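PDB 4V1S: alpha-1,6-mannanase from Bacteroides thetaiotaomicron, which probably hydrolyses alpha-1,6-mannosidic linkages in mannans as a family GH76 glycoside hydrolase of a gut symbiont. Local coordinates for residues Ser79-Trp82 against Gly83-Leu87; Asn201-Cys204 against Ser205-Met209; Trp234-Glu237 against Asn238-Lys242; Leu309-Pro312 against Gly313-Phe317; Asn344-His347 against Asn348-Asp352. One frame throughout, in Å; residues are numbered along the deposited sequence. Where two conformers were deposited one is given.

Contact 1 (Ser79-Trp82 against Gly83-Leu87)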
loop_
_atom_site.group_PDB
_atom_site.type_symbol
_atom_site.label_atom_id
_atom_site.label_comp_id
_atom_site.label_asym_id
_atom_site.label_seq_id
_atom_site.Cartn_x
_atom_site.Cartn_y
_atom_site.Cartn_z
ATOM N N SER A 79 2.807 2.200 17.595
ATOM C CA SER A 79 2.863 2.586 16.187
ATOM C C SER A 79 1.538 3.079 15.629
ATOM O O SER A 79 0.446 2.612 15.995
ATOM C CB SER A 79 3.323 1.403 15.352
ATOM O OG SER A 79 2.473 0.267 15.512
ATOM N N PHE A 80 1.639 4.048 14.727
ATOM C CA PHE A 80 0.538 4.385 13.862
ATOM C C PHE A 80 0.197 3.177 13.007
ATOM O O PHE A 80 0.999 2.269 12.831
ATOM C CB PHE A 80 0.890 5.564 12.975
ATOM C CG PHE A 80 1.130 6.847 13.731
ATOM C CD1 PHE A 80 0.085 7.524 14.322
ATOM C CD2 PHE A 80 2.404 7.388 13.831
ATOM C CE1 PHE A 80 0.288 8.686 15.027
ATOM C CE2 PHE A 80 2.614 8.571 14.516
ATOM C CZ PHE A 80 1.546 9.219 15.112
ATOM N N ILE A 81 -1.020 3.160 12.486
ATOM C CA ILE A 81 -1.502 1.983 11.785
ATOM C C ILE A 81 -0.636 1.640 10.550
ATOM O O ILE A 81 -0.436 0.444 10.216
ATOM C CB ILE A 81 -3.006 2.126 11.446
ATOM C CG1 ILE A 81 -3.610 0.781 11.097
ATOM C CG2 ILE A 81 -3.242 3.136 10.325
ATOM C CD1 ILE A 81 -5.117 0.831 10.938
ATOM N N TRP A 82 -0.110 2.672 9.883
ATOM C CA TRP A 82 0.506 2.470 8.543
ATOM C C TRP A 82 1.568 1.353 8.516
ATOM O O TRP A 82 1.530 0.484 7.672
ATOM C CB TRP A 82 1.123 3.800 8.088
ATOM C CG TRP A 82 1.487 3.885 6.661
ATOM C CD1 TRP A 82 1.494 2.900 5.731
ATOM C CD2 TRP A 82 1.969 5.054 6.021
ATOM N NE1 TRP A 82 1.917 3.399 4.511
ATOM C CE2 TRP A 82 2.224 4.722 4.669
ATOM C CE3 TRP A 82 2.225 6.355 6.458
ATOM C CZ2 TRP A 82 2.716 5.640 3.764
ATOM C CZ3 TRP A 82 2.673 7.283 5.536
ATOM C CH2 TRP A 82 2.938 6.915 4.217
ATOM N N GLY A 83 2.541 1.387 9.437
ATOM C CA GLY A 83 3.611 0.386 9.406
ATOM C C GLY A 83 3.103 -1.021 9.592
ATOM O O GLY A 83 3.666 -1.957 9.062
ATOM N N ASN A 84 2.009 -1.158 10.355
ATOM C CA ASN A 84 1.372 -2.436 10.539
ATOM C C ASN A 84 0.690 -2.950 9.296
ATOM O O ASN A 84 0.528 -4.163 9.129
ATOM C CB ASN A 84 0.310 -2.354 11.659
ATOM C CG ASN A 84 0.923 -1.992 12.992
ATOM O OD1 ASN A 84 1.451 -2.842 13.702
ATOM N ND2 ASN A 84 0.936 -0.720 13.290
ATOM N N ILE A 85 0.282 -2.039 8.412
ATOM C CA ILE A 85 -0.345 -2.454 7.136
ATOM C C ILE A 85 0.661 -3.189 6.272
ATOM O O ILE A 85 0.338 -4.191 5.612
ATOM C CB ILE A 85 -0.962 -1.236 6.410
ATOM C CG1 ILE A 85 -2.034 -0.566 7.314
ATOM C CG2 ILE A 85 -1.546 -1.621 5.067
ATOM C CD1 ILE A 85 -2.596 0.721 6.733
ATOM N N PHE A 86 1.929 -2.746 6.273
ATOM C CA PHE A 86 2.922 -3.508 5.542
ATOM C C PHE A 86 3.165 -4.896 6.135
ATOM O O PHE A 86 3.403 -5.817 5.390
ATOM C CB PHE A 86 4.233 -2.768 5.425
ATOM C CG PHE A 86 4.151 -1.532 4.565
ATOM C CD1 PHE A 86 4.014 -1.636 3.195
ATOM C CD2 PHE A 86 4.348 -0.245 5.111
ATOM C CE1 PHE A 86 3.992 -0.518 2.377
ATOM C CE2 PHE A 86 4.313 0.898 4.293
ATOM C CZ PHE A 86 4.140 0.747 2.933
ATOM N N LEU A 87 3.060 -5.038 7.453
ATOM C CA LEU A 87 3.156 -6.357 8.028
ATOM C C LEU A 87 1.958 -7.198 7.580
ATOM O O LEU A 87 2.115 -8.325 7.169
ATOM C CB LEU A 87 3.230 -6.282 9.570
ATOM C CG LEU A 87 4.499 -5.729 10.163
ATOM C CD1 LEU A 87 4.362 -5.597 11.661
ATOM C CD2 LEU A 87 5.670 -6.636 9.807
HETATM O O HOH W 1 0.980 -2.173 16.385
HETATM O O HOH W 2 3.423 2.904 11.819
#
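N84 reaches back to S79 and F80 at the first turn of helix 81-97, one of the helices of the (alpha/alpha)6 barrel expected of a GH76 enzyme. Two kinds of contact hold this turn. The polar one centres on the N84 amide: ND2 donates almost straight to S79 OG at 2.9 Å, with OG lying in the amide plane, and gives a weaker bond to F80 O. A water donates to both S79 OG and N84 OD1, so asparagine suits the site by using both ends of its amide. S79 OG is also bonded to Y69 O, which ties the turn to the preceding loop. In the backbone, I85 N is shared between I81 O and W82 O.

The apolar contacts are two i to i+4 pairs along the helix. I81 CG1 lies 4.3 Å from I85 CG1, on a side also lined by F113 and T148. W82 and F86 run side by side, their rings nearly parallel (23°) but slid apart, so they barely overlap. W82 CG is anti to its own N (chi1 -166°), which lays the indole alongside F86 and near a bound glycerol. F86 CE2 approaches W82 NE1 to 3.5 Å.

Contact 2 (Asn201-Cys204 against Ser205-Met209)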
loop_
_atom_site.group_PDB
_atom_site.type_symbol
_atom_site.label_atom_id
_atom_site.label_comp_id
_atom_site.label_asym_id
_atom_site.label_seq_id
_atom_site.Cartn_x
_atom_site.Cartn_y
_atom_site.Cartn_z
ATOM N N ASN A 201 -7.861 14.120 -1.725
ATOM C CA ASN A 201 -6.501 13.617 -1.977
ATOM C C ASN A 201 -6.489 12.420 -2.931
ATOM O O ASN A 201 -7.339 11.526 -2.860
ATOM C CB ASN A 201 -5.829 13.226 -0.633
ATOM C CG ASN A 201 -5.670 14.411 0.289
ATOM O OD1 ASN A 201 -4.542 14.840 0.605
ATOM N ND2 ASN A 201 -6.789 14.978 0.691
ATOM N N THR A 202 -5.532 12.442 -3.848
ATOM C CA THR A 202 -5.372 11.382 -4.790
ATOM C C THR A 202 -5.247 10.035 -4.091
ATOM O O THR A 202 -5.860 9.078 -4.532
ATOM C CB THR A 202 -4.144 11.626 -5.676
ATOM O OG1 THR A 202 -4.308 12.876 -6.347
ATOM C CG2 THR A 202 -3.991 10.499 -6.679
ATOM N N ILE A 203 -4.491 9.973 -3.004
ATOM C CA ILE A 203 -4.269 8.674 -2.365
ATOM C C ILE A 203 -5.598 8.099 -1.878
ATOM O O ILE A 203 -5.819 6.892 -1.984
ATOM C CB ILE A 203 -3.201 8.689 -1.256
ATOM C CG1 ILE A 203 -2.899 7.256 -0.773
ATOM C CG2 ILE A 203 -3.589 9.601 -0.099
ATOM C CD1 ILE A 203 -2.356 6.336 -1.856
ATOM N N CYS A 204 -6.480 8.954 -1.360
ATOM C CA CYS A 204 -7.796 8.500 -0.955
ATOM C C CYS A 204 -8.617 7.955 -2.130
ATOM O O CYS A 204 -9.204 6.893 -1.994
ATOM C CB CYS A 204 -8.548 9.615 -0.245
ATOM S SG CYS A 204 -7.684 10.223 1.201
ATOM N N SER A 205 -8.631 8.661 -3.272
ATOM C CA SER A 205 -9.223 8.104 -4.481
ATOM C C SER A 205 -8.648 6.734 -4.802
ATOM O O SER A 205 -9.378 5.773 -5.032
ATOM C CB SER A 205 -8.975 8.997 -5.694
ATOM O OG SER A 205 -9.747 10.192 -5.647
ATOM N N ALA A 206 -7.325 6.679 -4.838
ATOM C CA ALA A 206 -6.621 5.528 -5.394
ATOM C C ALA A 206 -6.765 4.257 -4.564
ATOM O O ALA A 206 -7.067 3.172 -5.107
ATOM C CB ALA A 206 -5.153 5.892 -5.624
ATOM N N VAL A 207 -6.576 4.343 -3.257
ATOM C CA VAL A 207 -6.742 3.149 -2.441
ATOM C C VAL A 207 -8.226 2.738 -2.354
ATOM O O VAL A 207 -8.561 1.558 -2.214
ATOM C CB VAL A 207 -6.150 3.265 -1.019
ATOM C CG1 VAL A 207 -4.652 3.465 -1.095
ATOM C CG2 VAL A 207 -6.818 4.336 -0.163
ATOM N N THR A 208 -9.134 3.719 -2.412
ATOM C CA THR A 208 -10.544 3.388 -2.404
ATOM C C THR A 208 -10.940 2.686 -3.727
ATOM O O THR A 208 -11.664 1.692 -3.707
ATOM C CB THR A 208 -11.389 4.629 -2.104
ATOM O OG1 THR A 208 -11.043 5.162 -0.849
ATOM C CG2 THR A 208 -12.860 4.337 -2.089
ATOM N N MET A 209 -10.441 3.185 -4.863
ATOM C CA MET A 209 -10.662 2.530 -6.116
ATOM C C MET A 209 -10.149 1.096 -6.137
ATOM O O MET A 209 -10.857 0.185 -6.569
ATOM C CB MET A 209 -10.016 3.300 -7.275
ATOM C CG MET A 209 -10.748 4.602 -7.626
ATOM S SD MET A 209 -9.777 5.763 -8.621
ATOM C CE MET A 209 -9.155 4.669 -9.892
HETATM O O HOH W 3 -10.074 11.949 -3.522
#
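The flat carbonyl group of C204 is held on both faces by T208, one turn later in helix 202-219 of what is, by family, an (alpha/alpha)6 barrel. T208 N comes from one face at 3.2 Å from C204 O, and the hydroxyl T208 OG1 from the other at 2.8 Å from the same oxygen. Each donor is tilted out of the carbonyl plane, OG1 by 22°. Threonine suits the place because, with OG1 anti to its own carbonyl carbon (chi1 -60°), the hydroxyl turns back onto the oxygen its backbone N already uses. A buried hydroxyl thereby spends its proton within its own helix.

The N201 carbonyl is used differently. S205 N lies in its plane and bonds to N201 O at 3.2 Å, while a water donates to N201 O. The small serine side chain joins two helices: S205 OG donates to this water and also bonds T235 OG1, linking helix 202-219 to helix 222-239. N201 stands at the N-cap position, yet its amide makes no capping bond; OD1 instead meets Q199 NE2 and a bound glycerol. T202 OG1 turns to W248 O.

Apolar residues fill the other side of the helix. I203 leans against helices 142-159 and 264-281, meeting W147 and F269, and V207 also reaches W147. A206, with only a methyl group, packs on M270. Between I203 and V207 the branches cross at a slant, with I203 CD1 3.8 Å from V207 CG1.

Contact 3 (Trp234-Glu237 against Asn238-Lys242)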
loop_
_atom_site.group_PDB
_atom_site.type_symbol
_atom_site.label_atom_id
_atom_site.label_comp_id
_atom_site.label_asym_id
_atom_site.label_seq_id
_atom_site.Cartn_x
_atom_site.Cartn_y
_atom_site.Cartn_z
ATOM N N TRP A 234 -13.678 11.467 -11.463
ATOM C CA TRP A 234 -13.359 12.700 -10.729
ATOM C C TRP A 234 -11.844 12.911 -10.632
ATOM O O TRP A 234 -11.335 14.029 -10.809
ATOM C CB TRP A 234 -13.987 12.696 -9.323
ATOM C CG TRP A 234 -13.699 13.943 -8.552
ATOM C CD1 TRP A 234 -14.431 15.117 -8.547
ATOM C CD2 TRP A 234 -12.579 14.180 -7.697
ATOM N NE1 TRP A 234 -13.830 16.050 -7.740
ATOM C CE2 TRP A 234 -12.693 15.503 -7.204
ATOM C CE3 TRP A 234 -11.516 13.392 -7.260
ATOM C CZ2 TRP A 234 -11.775 16.043 -6.311
ATOM C CZ3 TRP A 234 -10.597 13.934 -6.376
ATOM C CH2 TRP A 234 -10.720 15.252 -5.928
ATOM N N THR A 235 -11.133 11.838 -10.297
ATOM C CA THR A 235 -9.707 11.928 -10.062
ATOM C C THR A 235 -8.957 12.306 -11.344
ATOM O O THR A 235 -8.081 13.180 -11.335
ATOM C CB THR A 235 -9.190 10.623 -9.472
ATOM O OG1 THR A 235 -9.978 10.287 -8.306
ATOM C CG2 THR A 235 -7.735 10.761 -9.064
ATOM N N VAL A 236 -9.314 11.671 -12.441
ATOM C CA VAL A 236 -8.723 12.011 -13.765
ATOM C C VAL A 236 -9.011 13.484 -14.158
ATOM O O VAL A 236 -8.156 14.199 -14.683
ATOM C CB VAL A 236 -9.200 10.988 -14.831
ATOM C CG1 VAL A 236 -8.887 11.455 -16.236
ATOM C CG2 VAL A 236 -8.574 9.618 -14.532
ATOM N N GLU A 237 -10.221 13.941 -13.880
ATOM C CA GLU A 237 -10.636 15.300 -14.259
ATOM C C GLU A 237 -9.901 16.371 -13.433
ATOM O O GLU A 237 -9.614 17.461 -13.945
ATOM C CB GLU A 237 -12.148 15.426 -14.089
ATOM C CG GLU A 237 -12.719 16.809 -14.318
ATOM C CD GLU A 237 -12.563 17.315 -15.750
ATOM O OE1 GLU A 237 -12.368 16.483 -16.666
ATOM O OE2 GLU A 237 -12.628 18.510 -15.932
ATOM N N ASN A 238 -9.576 16.040 -12.168
ATOM C CA ASN A 238 -9.052 17.031 -11.211
ATOM C C ASN A 238 -7.588 16.912 -10.812
ATOM O O ASN A 238 -6.969 17.920 -10.469
ATOM C CB ASN A 238 -9.905 17.005 -9.937
ATOM C CG ASN A 238 -11.272 17.590 -10.173
ATOM O OD1 ASN A 238 -11.421 18.800 -10.158
ATOM N ND2 ASN A 238 -12.268 16.740 -10.442
ATOM N N LEU A 239 -7.056 15.682 -10.796
ATOM C CA LEU A 239 -5.738 15.469 -10.233
ATOM C C LEU A 239 -4.715 14.794 -11.147
ATOM O O LEU A 239 -3.584 14.555 -10.729
ATOM C CB LEU A 239 -5.839 14.725 -8.899
ATOM C CG LEU A 239 -6.538 15.526 -7.800
ATOM C CD1 LEU A 239 -7.016 14.639 -6.660
ATOM C CD2 LEU A 239 -5.605 16.639 -7.300
ATOM N N LEU A 240 -5.100 14.509 -12.385
ATOM C CA LEU A 240 -4.171 13.933 -13.363
ATOM C C LEU A 240 -3.560 15.036 -14.207
ATOM O O LEU A 240 -4.284 15.844 -14.790
ATOM C CB LEU A 240 -4.882 12.931 -14.251
ATOM C CG LEU A 240 -4.071 12.251 -15.369
ATOM C CD1 LEU A 240 -3.034 11.329 -14.780
ATOM C CD2 LEU A 240 -4.991 11.468 -16.277
ATOM N N ASP A 241 -2.235 15.051 -14.270
ATOM C CA ASP A 241 -1.511 15.978 -15.111
ATOM C C ASP A 241 -1.426 15.368 -16.506
ATOM O O ASP A 241 -0.722 14.384 -16.719
ATOM C CB ASP A 241 -0.111 16.202 -14.536
ATOM C CG ASP A 241 0.671 17.287 -15.273
ATOM O OD1 ASP A 241 0.289 17.641 -16.417
ATOM O OD2 ASP A 241 1.676 17.775 -14.701
ATOM N N LYS A 242 -2.146 15.956 -17.452
ATOM C CA LYS A 242 -2.180 15.442 -18.817
ATOM C C LYS A 242 -0.835 15.532 -19.527
ATOM O O LYS A 242 -0.616 14.820 -20.497
ATOM C CB LYS A 242 -3.234 16.199 -19.639
HETATM O O HOH W 4 -6.831 16.697 -14.191
#
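W234 and N238 pack tightly near the end of helix 222-239, ahead of a short, weakly bonded strand at about 240-241 in an antiparallel sheet. The amide of N238 lies across one face of the indole, the two planes 28° apart. ND2 stands 3.2 Å above the ring plane, toward its rim, while N238 CB makes a CH-pi contact over the six-membered ring, 4.3 Å from the centroid. The amide is fixed by a bond from ND2 to W234 O at 2.9 Å, an oxygen that also accepts from N238 N. Asparagine suits the spot because its short amide can fold back onto that carbonyl. With chi1 at -179° the indole of W234 swings beside its own carbonyl carbon, under the amide; NE1 bonds L183 O and makes no hydrogen bond to ND2. Leucine closes the buried side: L239 CD1 touches W234 CZ3 at 3.7 Å and also packs on T202.

V236, E237 and L240 form the looser side. E237 is exposed, its carboxylate leading away from the turn. A water lies within bonding distance of both V236 O (2.9 Å) and L240 O, though it has more acceptors around it than protons. L240 continues onto L247. V236 and L240 lie side by side; L240 CB sits against V236 O, and the side chains meet at V236 CG1 and L240 CD2, 3.9 Å apart.

Contact 4 (Leu309-Pro312 against Gly313-Phe317)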
loop_
_atom_site.group_PDB
_atom_site.type_symbol
_atom_site.label_atom_id
_atom_site.label_comp_id
_atom_site.label_asym_id
_atom_site.label_seq_id
_atom_site.Cartn_x
_atom_site.Cartn_y
_atom_site.Cartn_z
ATOM N N LEU A 309 15.044 3.528 -6.542
ATOM C CA LEU A 309 13.772 4.241 -6.665
ATOM C C LEU A 309 13.817 5.520 -5.829
ATOM O O LEU A 309 13.968 5.482 -4.613
ATOM C CB LEU A 309 12.609 3.350 -6.234
ATOM C CG LEU A 309 12.196 2.310 -7.278
ATOM C CD1 LEU A 309 11.477 1.127 -6.647
ATOM C CD2 LEU A 309 11.324 2.958 -8.370
ATOM N N ASN A 310 13.711 6.655 -6.506
ATOM C CA ASN A 310 13.995 7.950 -5.898
ATOM C C ASN A 310 12.773 8.581 -5.212
ATOM O O ASN A 310 12.321 9.678 -5.557
ATOM C CB ASN A 310 14.545 8.896 -6.965
ATOM C CG ASN A 310 15.243 10.099 -6.385
ATOM O OD1 ASN A 310 15.646 10.113 -5.231
ATOM N ND2 ASN A 310 15.441 11.107 -7.216
ATOM N N ASP A 311 12.274 7.886 -4.189
ATOM C CA ASP A 311 11.169 8.365 -3.377
ATOM C C ASP A 311 11.248 7.615 -2.044
ATOM O O ASP A 311 12.002 6.636 -1.892
ATOM C CB ASP A 311 9.828 8.077 -4.081
ATOM C CG ASP A 311 8.876 9.303 -4.177
ATOM O OD1 ASP A 311 9.325 10.482 -4.057
ATOM O OD2 ASP A 311 7.660 9.059 -4.442
ATOM N N PRO A 312 10.414 8.022 -1.080
ATOM C CA PRO A 312 10.288 7.215 0.139
ATOM C C PRO A 312 9.873 5.795 -0.202
ATOM O O PRO A 312 9.024 5.588 -1.095
ATOM C CB PRO A 312 9.178 7.928 0.930
ATOM C CG PRO A 312 9.227 9.359 0.428
ATOM C CD PRO A 312 9.554 9.220 -1.031
ATOM N N GLY A 313 10.467 4.818 0.478
ATOM C CA GLY A 313 10.110 3.423 0.218
ATOM C C GLY A 313 8.649 3.092 0.420
ATOM O O GLY A 313 8.074 2.355 -0.362
ATOM N N TYR A 314 8.063 3.668 1.464
ATOM C CA TYR A 314 6.673 3.478 1.773
ATOM C C TYR A 314 5.733 4.081 0.725
ATOM O O TYR A 314 4.517 3.860 0.809
ATOM C CB TYR A 314 6.313 3.957 3.188
ATOM C CG TYR A 314 6.739 5.361 3.502
ATOM C CD1 TYR A 314 6.125 6.456 2.901
ATOM C CD2 TYR A 314 7.806 5.599 4.319
ATOM C CE1 TYR A 314 6.542 7.747 3.158
ATOM C CE2 TYR A 314 8.208 6.897 4.609
ATOM C CZ TYR A 314 7.566 7.963 4.021
ATOM O OH TYR A 314 7.969 9.252 4.255
ATOM N N PHE A 315 6.295 4.797 -0.259
ATOM C CA PHE A 315 5.597 5.230 -1.476
ATOM C C PHE A 315 6.024 4.405 -2.691
ATOM O O PHE A 315 5.189 3.895 -3.450
ATOM C CB PHE A 315 5.850 6.706 -1.808
ATOM C CG PHE A 315 5.212 7.683 -0.866
ATOM C CD1 PHE A 315 4.202 7.325 0.030
ATOM C CD2 PHE A 315 5.597 9.040 -0.936
ATOM C CE1 PHE A 315 3.625 8.300 0.830
ATOM C CE2 PHE A 315 5.024 10.007 -0.117
ATOM C CZ PHE A 315 4.059 9.628 0.800
ATOM N N ALA A 316 7.335 4.265 -2.862
ATOM C CA ALA A 316 7.892 3.740 -4.134
ATOM C C ALA A 316 7.616 2.260 -4.363
ATOM O O ALA A 316 7.607 1.826 -5.487
ATOM C CB ALA A 316 9.385 3.996 -4.231
ATOM N N PHE A 317 7.353 1.519 -3.273
ATOM C CA PHE A 317 6.998 0.093 -3.352
ATOM C C PHE A 317 5.815 -0.099 -4.282
ATOM O O PHE A 317 5.658 -1.192 -4.905
ATOM C CB PHE A 317 6.688 -0.485 -1.954
ATOM C CG PHE A 317 5.299 -0.173 -1.525
ATOM C CD1 PHE A 317 4.943 1.059 -1.065
ATOM C CD2 PHE A 317 4.292 -1.066 -1.879
ATOM C CE1 PHE A 317 3.613 1.363 -0.826
ATOM C CE2 PHE A 317 2.964 -0.787 -1.617
ATOM C CZ PHE A 317 2.634 0.451 -1.114
#
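P312 lays its CB over the face of the Y314 ring, 3.7 Å from the centroid, in a CH-pi contact. Its CG meets F315 CD2 at 3.9 Å, so one proline ring touches two aromatic side chains. Y314 CG sits between its backbone N and carbonyl carbon (chi1 52°), the rotation that brings the ring back over P312. P312 O accepts from A316 N at 2.8 Å and from F315 N at 3.0 Å. The second donor stands well above the carbonyl plane.

These bonds start helix 313-330, one of the helices of the (alpha/alpha)6 barrel inferred from the family. Proline fits the N-cap position, since its backbone nitrogen has no hydrogen to place and its ring fixes phi. The alanine methyl of A316 is small enough to pack on L309 CB at 3.9 Å and against D311 CB.

Further out, the D311 carboxylate approaches F315 near the edge of its ring and bonds S264 OG. Y265 stacks on the F315 ring, and a bound glycerol lies about 4 Å from the F315 side chain. Y314 OH bonds E359 OE2, while R375 makes a cation-pi contact with the same tyrosine.

Contact 5 (Asn344-His347 against Asn348-Asp352)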
loop_
_atom_site.group_PDB
_atom_site.type_symbol
_atom_site.label_atom_id
_atom_site.label_comp_id
_atom_site.label_asym_id
_atom_site.label_seq_id
_atom_site.Cartn_x
_atom_site.Cartn_y
_atom_site.Cartn_z
ATOM N N ASN A 344 16.564 -6.196 -5.373
ATOM C CA ASN A 344 17.978 -6.501 -5.119
ATOM C C ASN A 344 18.710 -5.292 -4.598
ATOM O O ASN A 344 19.518 -5.401 -3.700
ATOM C CB ASN A 344 18.647 -7.051 -6.391
ATOM C CG ASN A 344 18.135 -8.450 -6.782
ATOM O OD1 ASN A 344 17.483 -9.142 -6.014
ATOM N ND2 ASN A 344 18.435 -8.853 -7.990
ATOM N N PHE A 345 18.413 -4.126 -5.177
ATOM C CA PHE A 345 19.007 -2.883 -4.722
ATOM C C PHE A 345 18.659 -2.580 -3.266
ATOM O O PHE A 345 19.504 -2.169 -2.492
ATOM C CB PHE A 345 18.581 -1.726 -5.637
ATOM C CG PHE A 345 19.144 -0.388 -5.227
ATOM C CD1 PHE A 345 20.377 -0.002 -5.622
ATOM C CD2 PHE A 345 18.377 0.482 -4.440
ATOM C CE1 PHE A 345 20.885 1.244 -5.268
ATOM C CE2 PHE A 345 18.875 1.713 -4.051
ATOM C CZ PHE A 345 20.138 2.094 -4.486
ATOM N N ILE A 346 17.402 -2.754 -2.892
ATOM C CA ILE A 346 17.017 -2.569 -1.504
ATOM C C ILE A 346 17.906 -3.402 -0.576
ATOM O O ILE A 346 18.459 -2.892 0.385
ATOM C CB ILE A 346 15.523 -2.919 -1.296
ATOM C CG1 ILE A 346 14.633 -1.945 -2.090
ATOM C CG2 ILE A 346 15.168 -2.840 0.190
ATOM C CD1 ILE A 346 13.212 -2.443 -2.195
ATOM N N HIS A 347 18.056 -4.674 -0.867
ATOM C CA HIS A 347 18.869 -5.566 -0.004
ATOM C C HIS A 347 20.361 -5.242 -0.041
ATOM O O HIS A 347 21.044 -5.199 0.985
ATOM C CB HIS A 347 18.634 -6.996 -0.411
ATOM C CG HIS A 347 19.252 -7.989 0.512
ATOM N ND1 HIS A 347 20.440 -8.624 0.234
ATOM C CD2 HIS A 347 18.872 -8.414 1.738
ATOM C CE1 HIS A 347 20.743 -9.434 1.235
ATOM N NE2 HIS A 347 19.802 -9.333 2.153
ATOM N N ASN A 348 20.867 -5.088 -1.250
ATOM C CA ASN A 348 22.301 -4.964 -1.486
ATOM C C ASN A 348 22.873 -3.589 -1.186
ATOM O O ASN A 348 24.040 -3.477 -0.823
ATOM C CB ASN A 348 22.613 -5.432 -2.916
ATOM C CG ASN A 348 22.262 -6.910 -3.143
ATOM O OD1 ASN A 348 22.092 -7.712 -2.195
ATOM N ND2 ASN A 348 22.128 -7.279 -4.414
ATOM N N LYS A 349 22.058 -2.551 -1.340
ATOM C CA LYS A 349 22.522 -1.168 -1.196
ATOM C C LYS A 349 21.851 -0.345 -0.091
ATOM O O LYS A 349 22.472 0.580 0.463
ATOM C CB LYS A 349 22.401 -0.437 -2.524
ATOM C CG LYS A 349 23.301 -0.990 -3.602
ATOM C CD LYS A 349 24.758 -0.763 -3.222
ATOM C CE LYS A 349 25.754 -1.315 -4.235
ATOM N NZ LYS A 349 27.136 -0.926 -3.823
ATOM N N LEU A 350 20.609 -0.674 0.263
ATOM C CA LEU A 350 19.924 0.108 1.317
ATOM C C LEU A 350 20.025 -0.464 2.726
ATOM O O LEU A 350 20.114 0.303 3.683
ATOM C CB LEU A 350 18.459 0.337 0.957
ATOM C CG LEU A 350 18.214 1.060 -0.377
ATOM C CD1 LEU A 350 16.712 1.219 -0.591
ATOM C CD2 LEU A 350 18.903 2.428 -0.414
ATOM N N ARG A 351 19.991 -1.794 2.841
ATOM C CA ARG A 351 20.122 -2.460 4.129
ATOM C C ARG A 351 21.408 -2.009 4.802
ATOM O O ARG A 351 22.500 -2.047 4.199
ATOM C CB ARG A 351 20.139 -3.977 3.950
ATOM C CG ARG A 351 20.145 -4.769 5.252
ATOM C CD ARG A 351 20.125 -6.267 4.974
ATOM N NE ARG A 351 21.398 -6.928 5.238
ATOM C CZ ARG A 351 22.299 -7.268 4.318
ATOM N NH1 ARG A 351 22.114 -7.002 3.026
ATOM N NH2 ARG A 351 23.393 -7.889 4.708
ATOM N N ASP A 352 21.304 -1.607 6.050
ATOM C CA ASP A 352 22.509 -1.162 6.771
ATOM C C ASP A 352 23.162 -2.337 7.517
ATOM O O ASP A 352 22.712 -3.471 7.423
ATOM C CB ASP A 352 22.249 0.087 7.636
ATOM C CG ASP A 352 21.608 -0.206 9.006
ATOM O OD1 ASP A 352 21.362 -1.371 9.375
ATOM O OD2 ASP A 352 21.356 0.800 9.716
#
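H347 and N348 meet edge-on: the imidazole donates from ND1 to N348 OD1 at 3.1 Å, with the oxygen close to the ring plane and the amide turned 72° against it. On one face of the same imidazole lies R351. Its guanidinium runs beside the ring, nearly parallel (20°), with NH1 3.3 Å above the ring plane and a weak bond from NH1 to H347 O. R351 was modelled in two conformers, so this stack may be held only part of the time. W49 also stacks on the histidine; a flat ring suits stacking partners of this kind.

F345 is turned otherwise. K349 crosses it at about a right angle and puts CB over the phenyl face, 3.8 Å from the centroid, so a lysine can offer its methylenes to the ring. Its charged end leads away, but K349 too was modelled in two conformers, and the ammonium position is uncertain. F345 CE2 touches L350 CD2 at 3.7 Å, and L350 packs on W361 with I346.

Helix 334-350 ends in a wider pi-type turn, in which I346 O accepts from L350 N above its carbonyl plane and from R351 N nearly in line, each at 3.1 Å. The ND1 bond to N348 fixes the rotation of the H347 ring and places a hydrogen on ND1, while the nearby R351 guanidinium may bias the imidazole toward its neutral form.

In the fold
From the N terminus the five contacts follow in series. None nests in or crosses another, and each joins adjoining residues, so none closes a long loop. Contact 1 opens helix 81-97, contact 2 starts helix 202-219, and contact 3 lies near the end of helix 222-239, ahead of strand 240-241. Contact 4 begins helix 313-330 and contact 5 finishes helix 334-350. Two pairs touch: contacts 1 and 4 through aromatic packing such as W82 on Y314, and contacts 2 and 3, on consecutive helices, through S205 and T235. Contact 5 comes within about 5 Å of contact 4 at the nearest atoms, but the centres of contacts 3 and 5 are 35 Å apart.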